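Local coordinates for protein cycloalternan-forming enzyme (Listeria monocytogenes serovar 1/2a, PDB 5F7U) that belongs to glycoside hydrolase family 31 and binds glycans at several separate pockets spread over its TIM barrel and its accessory beta domains, at residues A[473-478]-A[492-497]; A[517-522]-A[571-576]; A[747-752]-A[757-762]; A[779-784]-A[1037-1042]. The protein carries 1 engineered substitution. All blocks are in the same frame, centred on the assembly; numbering follows the deposited sequence.

Interaction 1. Residues A[473-478]-A[492-497]; sequences NDEEYM and PYRVPA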
loop_
_atom_site.group_PDB
_atom_site.type_symbol
_atom_site.label_atom_id
_atom_site.label_comp_id
_atom_site.label_asym_id
_atom_site.label_seq_id
_atom_site.Cartn_x
_atom_site.Cartn_y
_atom_site.Cartn_z
ATOM N N ASN A 473 -31.409 -9.307 -23.675
ATOM C CA ASN A 473 -32.483 -8.607 -22.953
ATOM C C ASN A 473 -31.961 -7.459 -22.075
ATOM O O ASN A 473 -32.458 -6.327 -22.150
ATOM C CB ASN A 473 -33.294 -9.591 -22.094
ATOM C CG ASN A 473 -34.136 -10.566 -22.907
ATOM O OD1 ASN A 473 -34.269 -10.459 -24.126
ATOM N ND2 ASN A 473 -34.710 -11.544 -22.214
ATOM N N ASP A 474 -30.943 -7.761 -21.258
ATOM C CA ASP A 474 -30.346 -6.777 -20.370
ATOM C C ASP A 474 -29.737 -5.606 -21.129
ATOM O O ASP A 474 -29.878 -4.458 -20.706
ATOM C CB ASP A 474 -29.280 -7.428 -19.483
ATOM C CG ASP A 474 -29.868 -8.373 -18.442
ATOM O OD1 ASP A 474 -31.110 -8.489 -18.323
ATOM O OD2 ASP A 474 -29.075 -9.006 -17.715
ATOM N N GLU A 475 -29.090 -5.904 -22.257
ATOM C CA GLU A 475 -28.474 -4.876 -23.081
ATOM C C GLU A 475 -29.507 -3.904 -23.644
ATOM O O GLU A 475 -29.313 -2.685 -23.582
ATOM C CB GLU A 475 -27.671 -5.491 -24.225
ATOM C CG GLU A 475 -26.912 -4.423 -24.991
ATOM C CD GLU A 475 -26.015 -4.955 -26.076
ATOM O OE1 GLU A 475 -26.063 -4.401 -27.194
ATOM O OE2 GLU A 475 -25.271 -5.913 -25.819
ATOM N N GLU A 476 -30.595 -4.443 -24.195
ATOM C CA GLU A 476 -31.658 -3.606 -24.739
ATOM C C GLU A 476 -32.227 -2.658 -23.678
ATOM O O GLU A 476 -32.406 -1.470 -23.944
ATOM C CB GLU A 476 -32.762 -4.467 -25.367
ATOM C CG GLU A 476 -33.790 -3.663 -26.157
ATOM C CD GLU A 476 -34.729 -4.534 -26.976
ATOM O OE1 GLU A 476 -34.455 -5.755 -27.124
ATOM O OE2 GLU A 476 -35.743 -3.997 -27.490
ATOM N N TYR A 477 -32.467 -3.188 -22.476
ATOM C CA TYR A 477 -32.946 -2.393 -21.343
ATOM C C TYR A 477 -31.951 -1.309 -20.926
ATOM O O TYR A 477 -32.324 -0.140 -20.754
ATOM C CB TYR A 477 -33.283 -3.299 -20.146
ATOM C CG TYR A 477 -33.852 -2.553 -18.948
ATOM C CD1 TYR A 477 -35.134 -1.978 -18.998
ATOM C CD2 TYR A 477 -33.108 -2.411 -17.770
ATOM C CE1 TYR A 477 -35.658 -1.299 -17.905
ATOM C CE2 TYR A 477 -33.624 -1.728 -16.673
ATOM C CZ TYR A 477 -34.896 -1.171 -16.749
ATOM O OH TYR A 477 -35.426 -0.496 -15.674
ATOM N N MET A 478 -30.690 -1.717 -20.760
ATOM C CA MET A 478 -29.615 -0.827 -20.354
ATOM C C MET A 478 -29.501 0.385 -21.283
ATOM O O MET A 478 -29.425 1.520 -20.816
ATOM C CB MET A 478 -28.305 -1.614 -20.312
ATOM C CG MET A 478 -27.130 -0.874 -19.719
ATOM S SD MET A 478 -25.731 -2.006 -19.787
ATOM C CE MET A 478 -24.472 -0.976 -19.052
ATOM N N PRO A 492 -24.804 4.252 -26.934
ATOM C CA PRO A 492 -24.102 3.770 -25.745
ATOM C C PRO A 492 -22.590 3.661 -25.961
ATOM O O PRO A 492 -22.131 3.278 -27.055
ATOM C CB PRO A 492 -24.709 2.383 -25.517
ATOM C CG PRO A 492 -25.263 1.992 -26.842
ATOM C CD PRO A 492 -25.796 3.264 -27.399
ATOM N N TYR A 493 -21.835 4.047 -24.938
ATOM C CA TYR A 493 -20.384 3.916 -24.969
ATOM C C TYR A 493 -20.008 2.449 -24.863
ATOM O O TYR A 493 -20.472 1.748 -23.949
ATOM C CB TYR A 493 -19.714 4.705 -23.839
ATOM C CG TYR A 493 -18.271 4.311 -23.652
ATOM C CD1 TYR A 493 -17.291 4.753 -24.552
ATOM C CD2 TYR A 493 -17.883 3.473 -22.606
ATOM C CE1 TYR A 493 -15.962 4.369 -24.410
ATOM C CE2 TYR A 493 -16.550 3.083 -22.455
ATOM C CZ TYR A 493 -15.604 3.538 -23.356
ATOM O OH TYR A 493 -14.288 3.169 -23.212
ATOM N N ARG A 494 -19.168 1.994 -25.787
ATOM C CA ARG A 494 -18.583 0.647 -25.702
ATOM C C ARG A 494 -17.070 0.707 -25.541
ATOM O O ARG A 494 -16.428 1.586 -26.098
ATOM C CB ARG A 494 -18.931 -0.183 -26.937
ATOM C CG ARG A 494 -20.430 -0.370 -27.140
ATOM C CD ARG A 494 -20.753 -0.950 -28.507
ATOM N NE ARG A 494 -22.195 -1.133 -28.640
ATOM C CZ ARG A 494 -22.850 -2.248 -28.315
ATOM N NH1 ARG A 494 -22.202 -3.307 -27.856
ATOM N NH2 ARG A 494 -24.172 -2.298 -28.451
ATOM N N VAL A 495 -16.522 -0.235 -24.772
ATOM C CA VAL A 495 -15.070 -0.405 -24.609
ATOM C C VAL A 495 -14.428 -0.609 -26.000
ATOM O O VAL A 495 -14.944 -1.401 -26.805
ATOM C CB VAL A 495 -14.770 -1.616 -23.692
ATOM C CG1 VAL A 495 -13.282 -1.900 -23.606
ATOM C CG2 VAL A 495 -15.323 -1.372 -22.292
ATOM N N PRO A 496 -13.312 0.100 -26.299
ATOM C CA PRO A 496 -12.666 -0.045 -27.621
ATOM C C PRO A 496 -12.393 -1.512 -27.967
ATOM O O PRO A 496 -12.019 -2.292 -27.084
ATOM C CB PRO A 496 -11.342 0.710 -27.440
ATOM C CG PRO A 496 -11.677 1.765 -26.434
ATOM C CD PRO A 496 -12.585 1.067 -25.452
ATOM N N ALA A 497 -12.602 -1.860 -29.241
ATOM C CA ALA A 497 -12.670 -3.257 -29.699
ATOM C C ALA A 497 -11.456 -4.134 -29.328
ATOM O O ALA A 497 -11.612 -5.326 -29.054
ATOM C CB ALA A 497 -12.964 -3.305 -31.197
#

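Interaction 2. Residues A[517-522]-A[571-576]; sequences WWTSQR and FDFAKS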
loop_
_atom_site.group_PDB
_atom_site.type_symbol
_atom_site.label_atom_id
_atom_site.label_comp_id
_atom_site.label_asym_id
_atom_site.label_seq_id
_atom_site.Cartn_x
_atom_site.Cartn_y
_atom_site.Cartn_z
ATOM N N TRP A 517 -30.165 -0.537 -10.549
ATOM C CA TRP A 517 -30.527 -1.629 -11.452
ATOM C C TRP A 517 -29.454 -2.708 -11.476
ATOM O O TRP A 517 -29.732 -3.865 -11.238
ATOM C CB TRP A 517 -30.786 -1.134 -12.870
ATOM C CG TRP A 517 -30.915 -2.258 -13.825
ATOM C CD1 TRP A 517 -31.909 -3.210 -13.842
ATOM C CD2 TRP A 517 -30.013 -2.593 -14.890
ATOM N NE1 TRP A 517 -31.672 -4.115 -14.849
ATOM C CE2 TRP A 517 -30.521 -3.761 -15.512
ATOM C CE3 TRP A 517 -28.820 -2.021 -15.381
ATOM C CZ2 TRP A 517 -29.888 -4.368 -16.613
ATOM C CZ3 TRP A 517 -28.178 -2.633 -16.477
ATOM C CH2 TRP A 517 -28.725 -3.786 -17.084
ATOM N N TRP A 518 -28.227 -2.313 -11.771
ATOM C CA TRP A 518 -27.112 -3.267 -11.896
ATOM C C TRP A 518 -26.971 -4.111 -10.628
ATOM O O TRP A 518 -26.911 -5.344 -10.703
ATOM C CB TRP A 518 -25.837 -2.488 -12.140
ATOM C CG TRP A 518 -24.645 -3.294 -12.527
ATOM C CD1 TRP A 518 -23.652 -3.747 -11.692
ATOM C CD2 TRP A 518 -24.259 -3.670 -13.856
ATOM N NE1 TRP A 518 -22.679 -4.407 -12.424
ATOM C CE2 TRP A 518 -23.025 -4.371 -13.752
ATOM C CE3 TRP A 518 -24.835 -3.479 -15.133
ATOM C CZ2 TRP A 518 -22.347 -4.883 -14.877
ATOM C CZ3 TRP A 518 -24.162 -3.993 -16.258
ATOM C CH2 TRP A 518 -22.921 -4.688 -16.114
ATOM N N THR A 519 -26.965 -3.439 -9.471
ATOM C CA THR A 519 -26.851 -4.117 -8.184
ATOM C C THR A 519 -28.082 -4.969 -7.862
ATOM O O THR A 519 -27.938 -6.055 -7.305
ATOM C CB THR A 519 -26.519 -3.158 -7.036
ATOM O OG1 THR A 519 -27.554 -2.186 -6.893
ATOM C CG2 THR A 519 -25.136 -2.468 -7.264
ATOM N N SER A 520 -29.281 -4.511 -8.255
ATOM C CA SER A 520 -30.506 -5.313 -8.021
ATOM C C SER A 520 -30.412 -6.721 -8.644
ATOM O O SER A 520 -30.990 -7.683 -8.124
ATOM C CB SER A 520 -31.782 -4.597 -8.501
ATOM O OG SER A 520 -31.902 -4.601 -9.918
ATOM N N GLN A 521 -29.674 -6.832 -9.749
ATOM C CA GLN A 521 -29.532 -8.094 -10.470
ATOM C C GLN A 521 -28.686 -9.082 -9.688
ATOM O O GLN A 521 -28.800 -10.292 -9.875
ATOM C CB GLN A 521 -28.900 -7.869 -11.846
ATOM C CG GLN A 521 -29.714 -6.974 -12.770
ATOM C CD GLN A 521 -29.070 -6.858 -14.131
ATOM O OE1 GLN A 521 -27.962 -6.335 -14.253
ATOM N NE2 GLN A 521 -29.745 -7.356 -15.158
ATOM N N ARG A 522 -27.829 -8.539 -8.827
ATOM C CA ARG A 522 -26.969 -9.324 -7.956
ATOM C C ARG A 522 -27.511 -9.499 -6.538
ATOM O O ARG A 522 -26.893 -10.218 -5.750
ATOM C CB ARG A 522 -25.560 -8.694 -7.866
ATOM C CG ARG A 522 -24.692 -8.958 -9.078
ATOM C CD ARG A 522 -24.709 -7.788 -10.034
ATOM N NE ARG A 522 -23.853 -8.037 -11.199
ATOM C CZ ARG A 522 -24.129 -7.627 -12.428
ATOM N NH1 ARG A 522 -23.305 -7.929 -13.440
ATOM N NH2 ARG A 522 -25.243 -6.943 -12.653
ATOM N N PHE A 571 -19.077 -2.005 -3.125
ATOM C CA PHE A 571 -18.698 -2.158 -1.717
ATOM C C PHE A 571 -19.859 -1.727 -0.810
ATOM O O PHE A 571 -20.237 -2.461 0.111
ATOM C CB PHE A 571 -17.442 -1.323 -1.392
ATOM C CG PHE A 571 -16.992 -1.413 0.054
ATOM C CD1 PHE A 571 -16.390 -2.578 0.552
ATOM C CD2 PHE A 571 -17.151 -0.324 0.914
ATOM C CE1 PHE A 571 -15.975 -2.655 1.887
ATOM C CE2 PHE A 571 -16.753 -0.400 2.247
ATOM C CZ PHE A 571 -16.152 -1.561 2.736
ATOM N N ASP A 572 -20.411 -0.543 -1.093
ATOM C CA ASP A 572 -21.539 0.001 -0.315
ATOM C C ASP A 572 -22.773 -0.876 -0.450
ATOM O O ASP A 572 -23.469 -1.144 0.534
ATOM C CB ASP A 572 -21.902 1.416 -0.774
ATOM C CG ASP A 572 -20.810 2.435 -0.478
ATOM O OD1 ASP A 572 -19.842 2.104 0.241
ATOM O OD2 ASP A 572 -20.929 3.573 -0.996
ATOM N N PHE A 573 -23.036 -1.323 -1.673
ATOM C CA PHE A 573 -24.190 -2.199 -1.920
ATOM C C PHE A 573 -24.101 -3.505 -1.124
ATOM O O PHE A 573 -25.066 -3.886 -0.447
ATOM C CB PHE A 573 -24.350 -2.471 -3.415
ATOM C CG PHE A 573 -25.283 -3.613 -3.726
ATOM C CD1 PHE A 573 -26.645 -3.512 -3.444
ATOM C CD2 PHE A 573 -24.791 -4.786 -4.309
ATOM C CE1 PHE A 573 -27.525 -4.577 -3.737
ATOM C CE2 PHE A 573 -25.658 -5.843 -4.608
ATOM C CZ PHE A 573 -27.015 -5.742 -4.310
ATOM N N ALA A 574 -22.962 -4.188 -1.203
ATOM C CA ALA A 574 -22.791 -5.462 -0.503
ATOM C C ALA A 574 -22.944 -5.285 1.012
ATOM O O ALA A 574 -23.646 -6.059 1.651
ATOM C CB ALA A 574 -21.455 -6.096 -0.859
ATOM N N LYS A 575 -22.320 -4.238 1.552
ATOM C CA LYS A 575 -22.386 -3.914 2.981
ATOM C C LYS A 575 -23.782 -3.580 3.464
ATOM O O LYS A 575 -24.141 -3.883 4.619
ATOM C CB LYS A 575 -21.428 -2.762 3.300
ATOM C CG LYS A 575 -20.101 -3.224 3.838
ATOM C CD LYS A 575 -19.308 -2.074 4.476
ATOM C CE LYS A 575 -19.701 -1.856 5.924
ATOM N NZ LYS A 575 -18.779 -0.922 6.653
ATOM N N SER A 576 -24.588 -2.983 2.580
ATOM C CA SER A 576 -25.972 -2.631 2.907
ATOM C C SER A 576 -26.813 -3.864 3.242
ATOM O O SER A 576 -27.738 -3.787 4.058
ATOM C CB SER A 576 -26.611 -1.776 1.794
ATOM O OG SER A 576 -27.128 -2.538 0.702
#

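Interaction 3. Residues A[747-752]-A[757-762]; sequences LVAPIV and TEKEVY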
loop_
_atom_site.group_PDB
_atom_site.type_symbol
_atom_site.label_atom_id
_atom_site.label_comp_id
_atom_site.label_asym_id
_atom_site.label_seq_id
_atom_site.Cartn_x
_atom_site.Cartn_y
_atom_site.Cartn_z
ATOM N N LEU A 747 9.682 -4.504 12.513
ATOM C CA LEU A 747 10.465 -4.255 11.312
ATOM C C LEU A 747 10.623 -5.592 10.597
ATOM O O LEU A 747 11.187 -6.563 11.161
ATOM C CB LEU A 747 11.815 -3.614 11.660
ATOM C CG LEU A 747 12.691 -3.043 10.517
ATOM C CD1 LEU A 747 13.786 -2.180 11.132
ATOM C CD2 LEU A 747 13.319 -4.111 9.617
ATOM N N VAL A 748 10.120 -5.661 9.361
ATOM C CA VAL A 748 10.140 -6.923 8.606
ATOM C C VAL A 748 11.095 -6.777 7.426
ATOM O O VAL A 748 11.001 -5.811 6.680
ATOM C CB VAL A 748 8.726 -7.284 8.057
ATOM C CG1 VAL A 748 8.757 -8.569 7.239
ATOM C CG2 VAL A 748 7.723 -7.401 9.192
ATOM N N ALA A 749 11.956 -7.778 7.211
ATOM C CA ALA A 749 12.927 -7.721 6.132
ATOM C C ALA A 749 12.870 -8.960 5.237
ATOM O O ALA A 749 13.641 -9.893 5.417
ATOM C CB ALA A 749 14.326 -7.492 6.714
ATOM N N PRO A 750 11.934 -8.979 4.256
ATOM C CA PRO A 750 11.836 -10.204 3.464
ATOM C C PRO A 750 13.033 -10.362 2.529
ATOM O O PRO A 750 13.713 -9.378 2.218
ATOM C CB PRO A 750 10.544 -10.012 2.677
ATOM C CG PRO A 750 10.428 -8.550 2.509
ATOM C CD PRO A 750 10.964 -7.957 3.806
ATOM N N ILE A 751 13.315 -11.600 2.146
ATOM C CA ILE A 751 14.404 -11.871 1.214
ATOM C C ILE A 751 13.759 -11.936 -0.164
ATOM O O ILE A 751 13.003 -12.884 -0.465
ATOM C CB ILE A 751 15.158 -13.187 1.553
ATOM C CG1 ILE A 751 16.066 -13.029 2.780
ATOM C CG2 ILE A 751 16.097 -13.566 0.405
ATOM C CD1 ILE A 751 15.379 -12.957 4.127
ATOM N N VAL A 752 14.037 -10.925 -0.992
ATOM C CA VAL A 752 13.373 -10.818 -2.306
ATOM C C VAL A 752 14.368 -10.990 -3.452
ATOM O O VAL A 752 14.072 -10.649 -4.606
ATOM C CB VAL A 752 12.594 -9.490 -2.467
ATOM C CG1 VAL A 752 11.519 -9.377 -1.384
ATOM C CG2 VAL A 752 13.550 -8.305 -2.399
ATOM N N THR A 757 20.943 -15.647 1.045
ATOM C CA THR A 757 20.797 -16.079 2.439
ATOM C C THR A 757 21.438 -15.101 3.444
ATOM O O THR A 757 21.166 -15.178 4.638
ATOM C CB THR A 757 21.360 -17.496 2.672
ATOM O OG1 THR A 757 22.735 -17.516 2.285
ATOM C CG2 THR A 757 20.596 -18.568 1.863
ATOM N N GLU A 758 22.268 -14.172 2.977
ATOM C CA GLU A 758 22.776 -13.133 3.878
ATOM C C GLU A 758 22.008 -11.844 3.619
ATOM O O GLU A 758 22.258 -11.159 2.623
ATOM C CB GLU A 758 24.295 -12.928 3.733
ATOM C CG GLU A 758 25.138 -14.032 4.376
ATOM C CD GLU A 758 25.068 -14.063 5.919
ATOM O OE1 GLU A 758 24.694 -13.043 6.568
ATOM O OE2 GLU A 758 25.420 -15.122 6.509
ATOM N N LYS A 759 21.070 -11.541 4.511
ATOM C CA LYS A 759 20.131 -10.435 4.302
ATOM C C LYS A 759 20.587 -9.192 5.061
ATOM O O LYS A 759 20.744 -9.231 6.286
ATOM C CB LYS A 759 18.724 -10.859 4.758
ATOM C CG LYS A 759 17.673 -9.743 4.833
ATOM C CD LYS A 759 17.345 -9.200 3.442
ATOM C CE LYS A 759 16.214 -8.186 3.570
ATOM N NZ LYS A 759 15.852 -7.561 2.255
ATOM N N GLU A 760 20.793 -8.090 4.334
ATOM C CA GLU A 760 21.103 -6.803 4.973
ATOM C C GLU A 760 19.814 -6.242 5.533
ATOM O O GLU A 760 18.777 -6.267 4.846
ATOM C CB GLU A 760 21.658 -5.813 3.950
ATOM C CG GLU A 760 23.111 -6.054 3.616
ATOM C CD GLU A 760 23.671 -5.038 2.622
ATOM O OE1 GLU A 760 22.982 -4.067 2.233
ATOM O OE2 GLU A 760 24.813 -5.222 2.213
ATOM N N VAL A 761 19.855 -5.781 6.786
ATOM C CA VAL A 761 18.696 -5.119 7.392
ATOM C C VAL A 761 19.156 -3.789 7.952
ATOM O O VAL A 761 20.040 -3.765 8.825
ATOM C CB VAL A 761 18.060 -5.939 8.540
ATOM C CG1 VAL A 761 16.775 -5.251 9.023
ATOM C CG2 VAL A 761 17.751 -7.371 8.103
ATOM N N TYR A 762 18.582 -2.689 7.476
ATOM C CA TYR A 762 18.948 -1.411 8.074
ATOM C C TYR A 762 18.118 -1.214 9.348
ATOM O O TYR A 762 16.870 -1.277 9.294
ATOM C CB TYR A 762 18.766 -0.196 7.116
ATOM C CG TYR A 762 19.047 1.069 7.911
ATOM C CD1 TYR A 762 20.353 1.357 8.354
ATOM C CD2 TYR A 762 18.001 1.902 8.339
ATOM C CE1 TYR A 762 20.614 2.467 9.137
ATOM C CE2 TYR A 762 18.250 3.021 9.128
ATOM C CZ TYR A 762 19.556 3.288 9.539
ATOM O OH TYR A 762 19.832 4.382 10.329
HETATM O O HOH W 1 16.268 -9.219 -0.172
#

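Interaction 4. Residues A[779-784]-A[1037-1042]; sequences GGETIS and AGNNQV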
loop_
_atom_site.group_PDB
_atom_site.type_symbol
_atom_site.label_atom_id
_atom_site.label_comp_id
_atom_site.label_asym_id
_atom_site.label_seq_id
_atom_site.Cartn_x
_atom_site.Cartn_y
_atom_site.Cartn_z
ATOM N N GLY A 779 20.288 -0.298 17.202
ATOM C CA GLY A 779 20.041 0.383 15.933
ATOM C C GLY A 779 21.148 1.296 15.476
ATOM O O GLY A 779 22.174 1.460 16.163
ATOM N N GLY A 780 20.950 1.885 14.301
ATOM C CA GLY A 780 21.906 2.864 13.750
ATOM C C GLY A 780 22.963 2.326 12.787
ATOM O O GLY A 780 23.998 2.980 12.593
ATOM N N GLU A 781 22.723 1.142 12.215
ATOM C CA GLU A 781 23.634 0.507 11.255
ATOM C C GLU A 781 22.877 -0.538 10.454
ATOM O O GLU A 781 21.756 -0.897 10.813
ATOM C CB GLU A 781 24.826 -0.156 11.963
ATOM C CG GLU A 781 24.464 -1.310 12.890
ATOM C CD GLU A 781 25.695 -1.891 13.578
ATOM O OE1 GLU A 781 26.786 -1.778 12.997
ATOM O OE2 GLU A 781 25.586 -2.442 14.702
ATOM N N THR A 782 23.500 -1.016 9.381
ATOM C CA THR A 782 22.948 -2.101 8.577
ATOM C C THR A 782 23.594 -3.371 9.124
ATOM O O THR A 782 24.845 -3.489 9.177
ATOM C CB THR A 782 23.290 -1.913 7.089
ATOM O OG1 THR A 782 22.650 -0.718 6.601
ATOM C CG2 THR A 782 22.843 -3.129 6.253
ATOM N N ILE A 783 22.754 -4.303 9.540
ATOM C CA ILE A 783 23.253 -5.590 10.025
ATOM C C ILE A 783 23.163 -6.631 8.909
ATOM O O ILE A 783 22.438 -6.428 7.926
ATOM C CB ILE A 783 22.523 -6.075 11.309
ATOM C CG1 ILE A 783 21.030 -6.382 11.044
ATOM C CG2 ILE A 783 22.726 -5.063 12.448
ATOM C CD1 ILE A 783 20.387 -7.223 12.135
ATOM N N SER A 784 23.921 -7.721 9.060
ATOM C CA SER A 784 23.799 -8.883 8.173
ATOM C C SER A 784 23.122 -10.003 8.950
ATOM O O SER A 784 23.626 -10.443 9.981
ATOM C CB SER A 784 25.172 -9.308 7.662
ATOM O OG SER A 784 25.047 -10.354 6.712
ATOM N N ALA A 1037 25.855 6.313 24.720
ATOM C CA ALA A 1037 24.686 6.224 23.818
ATOM C C ALA A 1037 24.986 5.445 22.533
ATOM O O ALA A 1037 26.118 5.454 22.010
ATOM C CB ALA A 1037 24.190 7.620 23.476
ATOM N N GLY A 1038 23.962 4.767 22.031
ATOM C CA GLY A 1038 24.050 4.020 20.786
ATOM C C GLY A 1038 24.596 2.628 21.025
ATOM O O GLY A 1038 24.515 2.077 22.131
ATOM N N ASN A 1039 25.175 2.084 19.968
ATOM C CA ASN A 1039 25.721 0.756 19.978
ATOM C C ASN A 1039 27.119 0.783 20.629
ATOM O O ASN A 1039 28.023 1.501 20.166
ATOM C CB ASN A 1039 25.767 0.258 18.533
ATOM C CG ASN A 1039 26.164 -1.186 18.419
ATOM O OD1 ASN A 1039 26.503 -1.832 19.403
ATOM N ND2 ASN A 1039 26.111 -1.713 17.199
ATOM N N ASN A 1040 27.293 0.014 21.700
ATOM C CA ASN A 1040 28.601 -0.104 22.339
ATOM C C ASN A 1040 29.261 -1.373 21.856
ATOM O O ASN A 1040 28.648 -2.447 21.889
ATOM C CB ASN A 1040 28.465 -0.145 23.865
ATOM C CG ASN A 1040 28.005 1.181 24.446
ATOM O OD1 ASN A 1040 28.828 1.994 24.831
ATOM N ND2 ASN A 1040 26.688 1.412 24.492
ATOM N N GLN A 1041 30.499 -1.252 21.394
ATOM C CA GLN A 1041 31.245 -2.411 20.909
ATOM C C GLN A 1041 31.891 -3.074 22.109
ATOM O O GLN A 1041 32.759 -2.473 22.736
ATOM C CB GLN A 1041 32.312 -1.989 19.887
ATOM C CG GLN A 1041 33.172 -3.154 19.394
ATOM C CD GLN A 1041 34.309 -2.749 18.467
ATOM O OE1 GLN A 1041 35.117 -1.860 18.778
ATOM N NE2 GLN A 1041 34.402 -3.434 17.326
ATOM N N VAL A 1042 31.471 -4.303 22.416
ATOM C CA VAL A 1042 32.019 -5.042 23.563
ATOM C C VAL A 1042 32.668 -6.323 23.056
ATOM O O VAL A 1042 31.973 -7.229 22.594
ATOM C CB VAL A 1042 30.939 -5.320 24.639
ATOM C CG1 VAL A 1042 31.501 -6.120 25.816
ATOM C CG2 VAL A 1042 30.323 -4.011 25.129
#

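Interaction 1. Residues A[473-478]-A[492-497]
Glu475 and Arg494 are joined by one polar bond. Arg494 NH2 donates to Glu475 OE1 at 3.1 Å with an N-H...O angle of 159°, a hydrogen bond that is at the same time a salt bridge. The two ends are not symmetrical. The carboxylate oxygen lies at the edge of the guanidinium, near its plane, whereas the nitrogen reaches that oxygen from well above the carboxylate plane. With the flat groups turned 66° apart, only one carboxylate oxygen bonds to the guanidinium, and the two-pronged pairing is absent. Arg494 has other polar ties: its NH1 forms a salt bridge with Asp463 and a hydrogen bond to the carbonyl of Asn503, both of which further restrain the guanidinium.

The Glu475 side chain leaves its helix stretched out, CG anti to the backbone N (chi1 -174°), and meets the extended Arg494 chain at roughly a right angle.

Apolar contact comes from outside, where Ile505 of strand 505-506 touches both side chains. The bridge thus ties helix 469-481, whose Glu475 also rests on Leu461 of strand 460-461, to the loop that leads into strand 505-506 in the family 31 TIM-barrel domain.

Interaction 2. Residues A[517-522]-A[571-576]
The carbonyl oxygen of Trp518, the residue just before the Thr519 that packs on Phe573, is gripped by two donors on opposite faces of its plane. Arg522 NH2 bonds to Trp518 O at 3.0 Å, and the backbone N of Gln521 reaches it from the other face. With this bond the arginine lies back against the indole, and Trp518 NE1 sits 3.5 Å above the centre of its guanidinium plane; Gln457 takes the NE of the same arginine, and Tyr570 OH is hydrogen-bonded to Trp518 NE1.

The contact proper is a CH-pi interaction. Thr519 CB stands 3.4 Å from the centroid of the Phe573 ring and only 5° off its normal, almost exactly over the face. Phe573 has its CG anti to the backbone N (chi1 166°), which sends the ring across to the threonine. CG2 of Thr519 settles over the CG end of the ring, while OG1 lies on the CD1 side and is held by the carbonyls of Val515 and Asp516. Thr519 O also lies over this face, near its far rim, 3.1 Å from Phe573 CZ, a tight contact. Arg522 adds its CB obliquely, 4.3 Å from Phe573 CE2.

Helix 512-520 is thereby packed against helix 555-577 in the TIM-barrel domain, with Leu526 of helix 523-527 also on Phe573 and Met478 of helix 469-481 against Trp517 and Trp518.

Interaction 3. Residues A[747-752]-A[757-762]
Lys759 starts with CG anti to its backbone N (chi1 170°) and then bends at chi2 (67°), a turn that steers the rest of its chain past Ile751 and brings NZ to the carbonyl of Pro750. The setting is the beta-rich C-terminal domain of the family 31 enzymes, where layers pack face to face: strand 746-748 belongs to a six-stranded antiparallel sheet, strand 758-763 pairs with strand 781-786, and the two segments meet through side chains without a backbone hydrogen bond between them.

The apolar half is a short row of methyls. Leu747 CD2 lies 3.7 Å from Val761 CG1, the two side chains sliding past each other in opposite directions, and the other leucine branch approaches the carbonyl of Tyr762. Ala749 CB touches Val761 CG2 at 3.7 Å and also rests on Lys759 CE. Further along, Ile751 CG1 runs beside Lys759 CB at 4.0 Å, so the aliphatic part of the lysine continues the apolar row.

Its ammonium group is buried but well supplied with acceptors. Lys759 NZ donates to Pro750 O at 2.8 Å, arriving at a C=O...N angle of 159°, and bonds to the carbonyl of Glu738 as well. By contrast, the buried Ala749 O has no polar partner. A water accepts from Lys759 NZ at 3.0 Å and from Val752 N at 2.9 Å.

Interaction 4. Residues A[779-784]-A[1037-1042]
Gly779 and Asn1039 mark the nearest approach of two backbones that come no closer than 7.0 Å between their CA atoms, so side chains have to bridge the distance. Glu781 supplies one, its CG in the position between backbone N and carbonyl carbon (chi1 64°) and the chain extended beyond. Asn1039 supplies the other, and the two cross at about a right angle with carboxylate and amide planes 72° apart. Glu781 OE2 lies 2.7 Å from Asn1039 ND2, although the glutamate is modelled in two conformers, so this closeness is doubtful. The turn into the strand is a G1 beta bulge: Gly780, with phi at 95°, and Glu781 both face Leu763 of the neighbouring strand 758-763. Across the gap lies strand 1039-1045 of the family 6 carbohydrate-binding module, in which Asp979 offers Asn1039 ND2 a weak hydrogen bond. From the side of the C-terminal domain, Pro778 of strand 776-778 touches the asparagine side chain. Farther up strand 781-786, Ser784 touches a bound alpha-D-glucopyranose.

In the fold
Burial and chemistry go together here. Interactions 2 and 3 are buried and rest mainly on apolar contact, an aromatic face in one and a row of methyls in the other, although interaction 3 also encloses a charged lysine end. Interaction 1, at the surface, depends on one salt bridge, and the partly buried interaction 4 on a sparse polar approach. Interactions 1 and 2 adjoin within the TIM-barrel domain, where Tyr477 meets Trp517 edge to face. Interactions 3 and 4, on the opposite side of the chain's centre, share a two-stranded sheet through Val761 and Ile783. Interaction 4 differs in joining two family domains.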